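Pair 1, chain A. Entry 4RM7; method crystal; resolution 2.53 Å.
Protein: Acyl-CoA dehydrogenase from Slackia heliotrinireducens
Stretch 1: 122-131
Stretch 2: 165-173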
# COMPACT_ATOMS: atom_id res chain seq x y z
N LEU A 122 32.42 -24.74 9.37
CA LEU A 122 33.36 -23.80 9.93
C LEU A 122 33.38 -23.99 11.42
O LEU A 122 32.36 -24.22 12.03
CB LEU A 122 32.95 -22.37 9.60
CG LEU A 122 33.33 -21.85 8.22
CD1 LEU A 122 32.84 -20.44 8.04
CD2 LEU A 122 34.83 -21.91 8.02
N SER A 123 34.56 -23.90 12.01
CA SER A 123 34.71 -24.18 13.42
C SER A 123 34.54 -22.95 14.28
O SER A 123 34.78 -22.99 15.47
CB SER A 123 36.06 -24.84 13.69
OG SER A 123 37.12 -23.92 13.52
N TYR A 124 34.15 -21.83 13.68
CA TYR A 124 33.98 -20.61 14.43
C TYR A 124 32.66 -19.91 14.14
O TYR A 124 32.03 -20.17 13.14
CB TYR A 124 35.15 -19.65 14.19
CG TYR A 124 35.29 -19.19 12.77
CD1 TYR A 124 34.64 -18.06 12.33
CD2 TYR A 124 36.08 -19.87 11.88
CE1 TYR A 124 34.77 -17.62 11.04
CE2 TYR A 124 36.22 -19.44 10.58
CZ TYR A 124 35.56 -18.32 10.17
OH TYR A 124 35.69 -17.89 8.87
N ALA A 125 32.24 -19.06 15.06
CA ALA A 125 31.03 -18.27 14.89
C ALA A 125 31.31 -16.80 15.06
O ALA A 125 32.02 -16.41 15.97
CB ALA A 125 29.96 -18.72 15.85
N LEU A 126 30.76 -15.98 14.18
CA LEU A 126 31.00 -14.55 14.13
C LEU A 126 30.18 -13.82 15.18
O LEU A 126 28.97 -13.95 15.22
CB LEU A 126 30.65 -14.06 12.73
CG LEU A 126 30.93 -12.64 12.27
CD1 LEU A 126 32.42 -12.31 12.38
CD2 LEU A 126 30.45 -12.50 10.84
N ALA A 127 30.82 -13.04 16.05
CA ALA A 127 30.07 -12.31 17.07
C ALA A 127 30.34 -10.82 17.03
O ALA A 127 31.35 -10.36 17.55
CB ALA A 127 30.39 -12.86 18.45
N ILE A 128 29.42 -10.06 16.43
CA ILE A 128 29.64 -8.64 16.17
C ILE A 128 28.55 -7.70 16.73
O ILE A 128 28.87 -6.70 17.37
CB ILE A 128 29.72 -8.37 14.69
CG1 ILE A 128 30.62 -9.38 13.99
CG2 ILE A 128 30.25 -6.97 14.45
CD1 ILE A 128 30.61 -9.17 12.48
N SER A 129 27.29 -8.00 16.45
CA SER A 129 26.19 -7.11 16.85
C SER A 129 26.08 -6.91 18.37
O SER A 129 26.26 -7.85 19.13
CB SER A 129 24.86 -7.64 16.33
OG SER A 129 24.94 -7.95 14.94
N GLU A 130 25.77 -5.69 18.79
CA GLU A 130 25.55 -5.40 20.20
C GLU A 130 24.18 -4.75 20.41
O GLU A 130 23.69 -4.03 19.53
CB GLU A 130 26.63 -4.48 20.76
CG GLU A 130 28.00 -4.75 20.22
CD GLU A 130 29.07 -4.59 21.27
OE1 GLU A 130 30.25 -4.84 20.95
OE2 GLU A 130 28.74 -4.23 22.42
N PRO A 131 23.56 -4.99 21.58
CA PRO A 131 22.22 -4.49 21.88
C PRO A 131 22.06 -2.97 21.80
O PRO A 131 20.99 -2.50 21.41
CB PRO A 131 21.99 -4.97 23.33
CG PRO A 131 23.34 -5.32 23.86
CD PRO A 131 24.10 -5.81 22.68
N TYR A 165 26.97 -23.36 20.31
CA TYR A 165 27.77 -24.58 20.22
C TYR A 165 29.07 -24.43 19.44
O TYR A 165 29.90 -25.33 19.47
CB TYR A 165 26.94 -25.71 19.61
CG TYR A 165 25.82 -26.18 20.52
CD1 TYR A 165 26.11 -26.79 21.73
CD2 TYR A 165 24.49 -26.02 20.16
CE1 TYR A 165 25.10 -27.23 22.58
CE2 TYR A 165 23.47 -26.47 20.99
CZ TYR A 165 23.78 -27.07 22.21
OH TYR A 165 22.78 -27.51 23.05
N ALA A 166 29.24 -23.32 18.73
CA ALA A 166 30.47 -23.11 17.97
C ALA A 166 31.70 -23.24 18.87
O ALA A 166 31.71 -22.74 19.99
CB ALA A 166 30.46 -21.76 17.31
N PRO A 167 32.73 -23.94 18.37
CA PRO A 167 34.00 -24.17 19.08
C PRO A 167 34.73 -22.88 19.41
O PRO A 167 35.47 -22.82 20.38
CB PRO A 167 34.81 -25.00 18.09
CG PRO A 167 33.79 -25.69 17.27
CD PRO A 167 32.64 -24.75 17.14
N ALA A 168 34.52 -21.84 18.62
CA ALA A 168 35.24 -20.60 18.82
C ALA A 168 34.40 -19.40 18.35
O ALA A 168 33.54 -19.53 17.48
CB ALA A 168 36.55 -20.64 18.09
N LEU A 169 34.68 -18.25 18.93
CA LEU A 169 33.94 -17.04 18.64
C LEU A 169 34.85 -15.97 18.07
O LEU A 169 35.80 -15.54 18.72
CB LEU A 169 33.25 -16.54 19.90
CG LEU A 169 32.22 -17.53 20.43
CD1 LEU A 169 31.80 -17.18 21.84
CD2 LEU A 169 31.02 -17.51 19.52
N LEU A 170 34.57 -15.55 16.84
CA LEU A 170 35.30 -14.46 16.23
C LEU A 170 34.63 -13.15 16.65
O LEU A 170 33.57 -12.78 16.15
CB LEU A 170 35.35 -14.61 14.72
CG LEU A 170 36.13 -13.50 13.99
CD1 LEU A 170 37.50 -13.28 14.61
CD2 LEU A 170 36.27 -13.81 12.51
N VAL A 171 35.28 -12.44 17.57
CA VAL A 171 34.65 -11.33 18.27
C VAL A 171 35.26 -9.99 17.93
O VAL A 171 36.47 -9.81 17.96
CB VAL A 171 34.76 -11.52 19.80
CG1 VAL A 171 33.88 -10.52 20.50
CG2 VAL A 171 34.33 -12.92 20.17
N SER A 172 34.38 -9.04 17.61
CA SER A 172 34.76 -7.67 17.35
C SER A 172 34.77 -6.90 18.66
O SER A 172 33.83 -7.02 19.44
CB SER A 172 33.80 -7.04 16.36
OG SER A 172 32.55 -6.83 16.99
N ALA A 173 35.83 -6.13 18.90
CA ALA A 173 36.01 -5.44 20.18
C ALA A 173 36.88 -4.19 20.07
O ALA A 173 37.76 -4.11 19.22
CB ALA A 173 36.62 -6.40 21.22

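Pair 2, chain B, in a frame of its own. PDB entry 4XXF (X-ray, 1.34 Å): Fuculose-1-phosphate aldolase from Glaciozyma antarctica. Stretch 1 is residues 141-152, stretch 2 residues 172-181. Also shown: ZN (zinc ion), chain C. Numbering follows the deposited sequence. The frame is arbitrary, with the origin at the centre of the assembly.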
# COMPACT_ATOMS: atom_id res chain seq x y z
N CYS B 141 -11.89 -5.51 20.65
CA CYS B 141 -12.31 -5.69 22.04
C CYS B 141 -11.25 -5.22 23.02
O CYS B 141 -11.55 -5.07 24.20
CB CYS B 141 -12.65 -7.15 22.30
SG CYS B 141 -14.15 -7.71 21.45
N ALA B 142 -10.02 -4.97 22.56
CA ALA B 142 -9.02 -4.34 23.41
C ALA B 142 -9.48 -2.95 23.86
O ALA B 142 -8.98 -2.42 24.86
CB ALA B 142 -7.69 -4.24 22.67
N PHE B 143 -10.45 -2.39 23.14
CA PHE B 143 -10.96 -1.04 23.41
C PHE B 143 -12.36 -1.01 23.98
O PHE B 143 -12.93 0.07 24.19
CB PHE B 143 -10.93 -0.21 22.12
CG PHE B 143 -9.56 -0.08 21.54
CD1 PHE B 143 -8.63 0.77 22.12
CD2 PHE B 143 -9.18 -0.85 20.46
CE1 PHE B 143 -7.36 0.86 21.61
CE2 PHE B 143 -7.90 -0.75 19.94
CZ PHE B 143 -6.98 0.09 20.52
N TYR B 144 -12.93 -2.19 24.24
CA TYR B 144 -14.28 -2.27 24.80
C TYR B 144 -14.38 -1.51 26.11
O TYR B 144 -13.68 -1.81 27.06
CB TYR B 144 -14.68 -3.73 24.98
CG TYR B 144 -15.96 -3.91 25.75
CD1 TYR B 144 -17.18 -3.59 25.16
CD2 TYR B 144 -15.95 -4.36 27.05
CE1 TYR B 144 -18.36 -3.74 25.85
CE2 TYR B 144 -17.12 -4.52 27.74
CZ TYR B 144 -18.31 -4.21 27.14
OH TYR B 144 -19.48 -4.36 27.85
N GLY B 145 -15.25 -0.50 26.13
CA GLY B 145 -15.44 0.33 27.31
C GLY B 145 -14.21 1.12 27.72
O GLY B 145 -14.17 1.66 28.83
N ASP B 146 -13.21 1.21 26.85
CA ASP B 146 -11.93 1.79 27.24
C ASP B 146 -11.35 2.72 26.19
O ASP B 146 -10.14 2.94 26.16
CB ASP B 146 -10.92 0.68 27.57
CG ASP B 146 -9.89 1.11 28.61
OD1 ASP B 146 -10.23 1.90 29.53
OD2 ASP B 146 -8.74 0.63 28.54
N VAL B 147 -12.20 3.28 25.33
CA VAL B 147 -11.75 4.30 24.40
C VAL B 147 -12.71 5.48 24.47
O VAL B 147 -13.94 5.32 24.47
CB VAL B 147 -11.62 3.76 22.93
CG1 VAL B 147 -12.91 3.12 22.43
CG2 VAL B 147 -11.16 4.87 22.00
N ALA B 148 -12.14 6.67 24.60
CA ALA B 148 -12.92 7.89 24.73
C ALA B 148 -13.15 8.55 23.38
O ALA B 148 -12.48 8.25 22.39
CB ALA B 148 -12.22 8.86 25.68
N LEU B 149 -14.10 9.48 23.35
CA LEU B 149 -14.38 10.27 22.17
C LEU B 149 -14.56 11.70 22.61
O LEU B 149 -15.43 12.00 23.43
CB LEU B 149 -15.64 9.77 21.45
CG LEU B 149 -16.10 10.58 20.22
CD1 LEU B 149 -15.05 10.58 19.10
CD2 LEU B 149 -17.45 10.06 19.70
N LEU B 150 -13.73 12.59 22.08
CA LEU B 150 -13.90 14.00 22.34
C LEU B 150 -14.55 14.67 21.14
O LEU B 150 -14.05 14.57 20.04
CB LEU B 150 -12.55 14.67 22.63
CG LEU B 150 -12.62 16.16 22.95
CD1 LEU B 150 -13.59 16.43 24.10
CD2 LEU B 150 -11.24 16.70 23.27
N GLY B 151 -15.68 15.33 21.36
CA GLY B 151 -16.38 16.01 20.29
C GLY B 151 -15.82 17.39 19.98
O GLY B 151 -16.58 18.35 19.80
N ASP B 152 -14.51 17.46 19.91
CA ASP B 152 -13.76 18.67 19.67
C ASP B 152 -13.82 19.26 18.25
O ASP B 152 -12.89 19.96 17.86
CB ASP B 152 -12.32 18.55 20.15
CG ASP B 152 -11.93 19.64 21.19
OD1 ASP B 152 -12.83 20.23 21.82
OD2 ASP B 152 -10.70 19.90 21.41
N GLN B 172 -9.64 7.58 32.68
CA GLN B 172 -8.66 6.52 32.93
C GLN B 172 -8.53 5.53 31.76
O GLN B 172 -7.99 4.44 31.92
CB GLN B 172 -9.03 5.75 34.21
CG GLN B 172 -9.16 6.62 35.46
CD GLN B 172 -7.88 7.35 35.79
OE1 GLN B 172 -6.80 6.76 35.81
NE2 GLN B 172 -8.00 8.65 36.06
N LYS B 173 -9.01 5.93 30.58
CA LYS B 173 -9.04 5.03 29.42
C LYS B 173 -7.70 4.97 28.69
O LYS B 173 -6.83 5.81 28.92
CB LYS B 173 -10.17 5.47 28.49
CG LYS B 173 -11.55 5.33 29.16
CD LYS B 173 -12.70 5.66 28.23
CE LYS B 173 -14.04 5.37 28.90
NZ LYS B 173 -14.30 6.33 30.00
N LYS B 174 -7.52 3.95 27.85
CA LYS B 174 -6.23 3.74 27.19
C LYS B 174 -6.05 4.57 25.93
O LYS B 174 -4.93 4.70 25.43
CB LYS B 174 -6.02 2.26 26.82
CG LYS B 174 -7.05 1.70 25.84
CD LYS B 174 -6.59 0.37 25.22
CE LYS B 174 -6.30 -0.71 26.24
NZ LYS B 174 -7.53 -1.20 26.90
N ALA B 175 -7.14 5.13 25.42
CA ALA B 175 -7.08 5.81 24.13
C ALA B 175 -8.23 6.77 23.97
O ALA B 175 -9.25 6.65 24.65
CB ALA B 175 -7.09 4.79 22.99
N ILE B 176 -8.05 7.74 23.08
CA ILE B 176 -9.10 8.69 22.78
C ILE B 176 -9.08 9.00 21.28
O ILE B 176 -8.03 9.13 20.63
CB ILE B 176 -8.96 9.99 23.63
CG1 ILE B 176 -10.12 10.95 23.35
CG2 ILE B 176 -7.60 10.67 23.38
CD1 ILE B 176 -10.27 12.05 24.41
N ILE B 177 -10.28 9.06 20.71
CA ILE B 177 -10.48 9.54 19.36
C ILE B 177 -10.83 11.02 19.46
O ILE B 177 -11.82 11.38 20.08
CB ILE B 177 -11.59 8.76 18.64
CG1 ILE B 177 -11.20 7.28 18.61
CG2 ILE B 177 -11.83 9.31 17.24
CD1 ILE B 177 -12.20 6.38 17.90
N LEU B 178 -9.96 11.85 18.88
CA LEU B 178 -10.12 13.29 18.92
C LEU B 178 -10.80 13.73 17.63
O LEU B 178 -10.21 13.65 16.56
CB LEU B 178 -8.77 13.97 19.07
CG LEU B 178 -7.94 13.51 20.28
CD1 LEU B 178 -6.50 13.98 20.13
CD2 LEU B 178 -8.55 14.02 21.58
N GLN B 179 -12.05 14.18 17.74
CA GLN B 179 -12.81 14.51 16.54
C GLN B 179 -12.08 15.54 15.67
O GLN B 179 -11.51 16.52 16.18
CB GLN B 179 -14.20 15.04 16.93
CG GLN B 179 -15.13 15.24 15.76
CD GLN B 179 -16.45 15.79 16.21
OE1 GLN B 179 -17.17 15.15 16.98
NE2 GLN B 179 -16.79 16.98 15.74
N ASN B 180 -12.07 15.26 14.37
CA ASN B 180 -11.43 16.13 13.37
C ASN B 180 -9.93 16.27 13.58
O ASN B 180 -9.36 17.29 13.23
CB ASN B 180 -12.05 17.53 13.36
CG ASN B 180 -13.56 17.51 13.21
OD1 ASN B 180 -14.28 17.97 14.10
ND2 ASN B 180 -14.05 17.01 12.08
N HIS B 181 -9.30 15.26 14.16
CA HIS B 181 -7.91 15.40 14.55
C HIS B 181 -7.19 14.07 14.37
O HIS B 181 -6.33 13.95 13.49
CB HIS B 181 -7.84 15.91 16.00
CG HIS B 181 -6.47 16.23 16.49
ND1 HIS B 181 -6.23 16.77 17.73
CD2 HIS B 181 -5.25 16.10 15.90
CE1 HIS B 181 -4.93 16.94 17.90
NE2 HIS B 181 -4.32 16.55 16.80
ZN ZN C . -2.23 16.53 16.68
O HOH W 1 -9.16 1.73 32.14
O HOH W 2 -2.23 18.52 16.29
O HOH W 3 -0.08 16.83 16.52
O HOH W 4 -2.01 17.32 18.71

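Pair 1 and pair 2 each place two short parallel strands side by side. Superposing N, CA and C of 14 central residues gives an RMSD of 0.8 Å. The strand axes diverge by 27° in pair 1 and 24° in pair 2, with closest approaches of 4.5 and 4.4 Å, so the small twist is shared as well.

The backbone ladder establishes the register. In pair 1, Ala125(A) N donates to Ala168(A) O at 2.8 Å and Ala125(A) O accepts from Leu170(A) N at 2.8 Å, so this one residue bridges two positions on its neighbour. The matched Ala148(B) does the same: its N lies 2.9 Å from Ala175(B) O and its O 2.9 Å from Ile177(B) N, both at 174°. One step on, Ala127(A) N bonds to Leu170(A) O at 2.8 Å, and the matched Leu150(B) N bonds to Ile177(B) O at 3.0 Å. The last rung differs in strength: Ser172(A) N to Ala127(A) O is weak at 3.3 Å, whereas Gln179(B) N reaches Leu150(B) O at 3.1 Å.

On the sheet face bearing Ala125(A) and Ala127(A), each of these alanines meets a larger residue across the strands, Leu169(A) and Val171(A); in pair 2 Ala148(B) does so too, but Leu150(B) faces another leucine. Ala125(A) CB lies 4.0 Å from Leu169(A) CD2 and 3.4 Å from Ala166(A) CB. Ala148(B) CB keeps the first kind of contact, 3.8 Å from Ile176(B) CG1, but at the position of Ala166(A) it meets a lysine, whose aliphatic stem brings Lys173(B) CD to 4.1 Å from Ala148(B) CB. At the next matched pair, Ala127(A) CB approaches Val171(A) CG2 at 4.3 Å. Pair 2 uses two leucines here, Leu150(B) CD2 meeting Leu178(B) CD2 at 4.2 Å, and Leu150(B) CB also packs 3.9 Å from Ile176(B) CD1. The larger side chains thus extend the apolar contact without disturbing the register.

The other face carries Tyr124(A), Leu126(A), Ala168(A) and Leu170(A). Tyr124(A) CB sits 4.3 Å from Ala168(A) CB, while its ring meets Leu170(A) obliquely, CD1 to CB 4.3 Å. Val147(B), whose CA falls 0.2 Å from that of Tyr124(A), touches both equivalent neighbours through one methyl: CG2 is 4.2 Å from Ala175(B) CB and 4.2 Å from Ile177(B) CG1. Leu126(A) CD1 and Leu170(A) CD2 approach to 4.1 Å; Leu149(B) CD1 and Ile177(B) CG2, to 3.9 Å. Leu126(A) and Leu149(B) both adopt the t,p rotamer, and in each the end of the side chain comes nearer the opposing strand.

Chemistry diverges most at the entrance to the ladder. Ser123(A) O packs 3.2 Å from Pro167(A) CD. The matched Asp146(B) and Lys174(B) instead form a salt bridge, OD2 to NZ 2.7 Å, and Lys174(B) NZ also donates to Ala142(B) O at 2.8 Å. A backbone bond from Lys174(B) N to Asp146(B) O, 3.3 Å, joins the same two residues; Pro167(A), as a proline, has no amide hydrogen to offer.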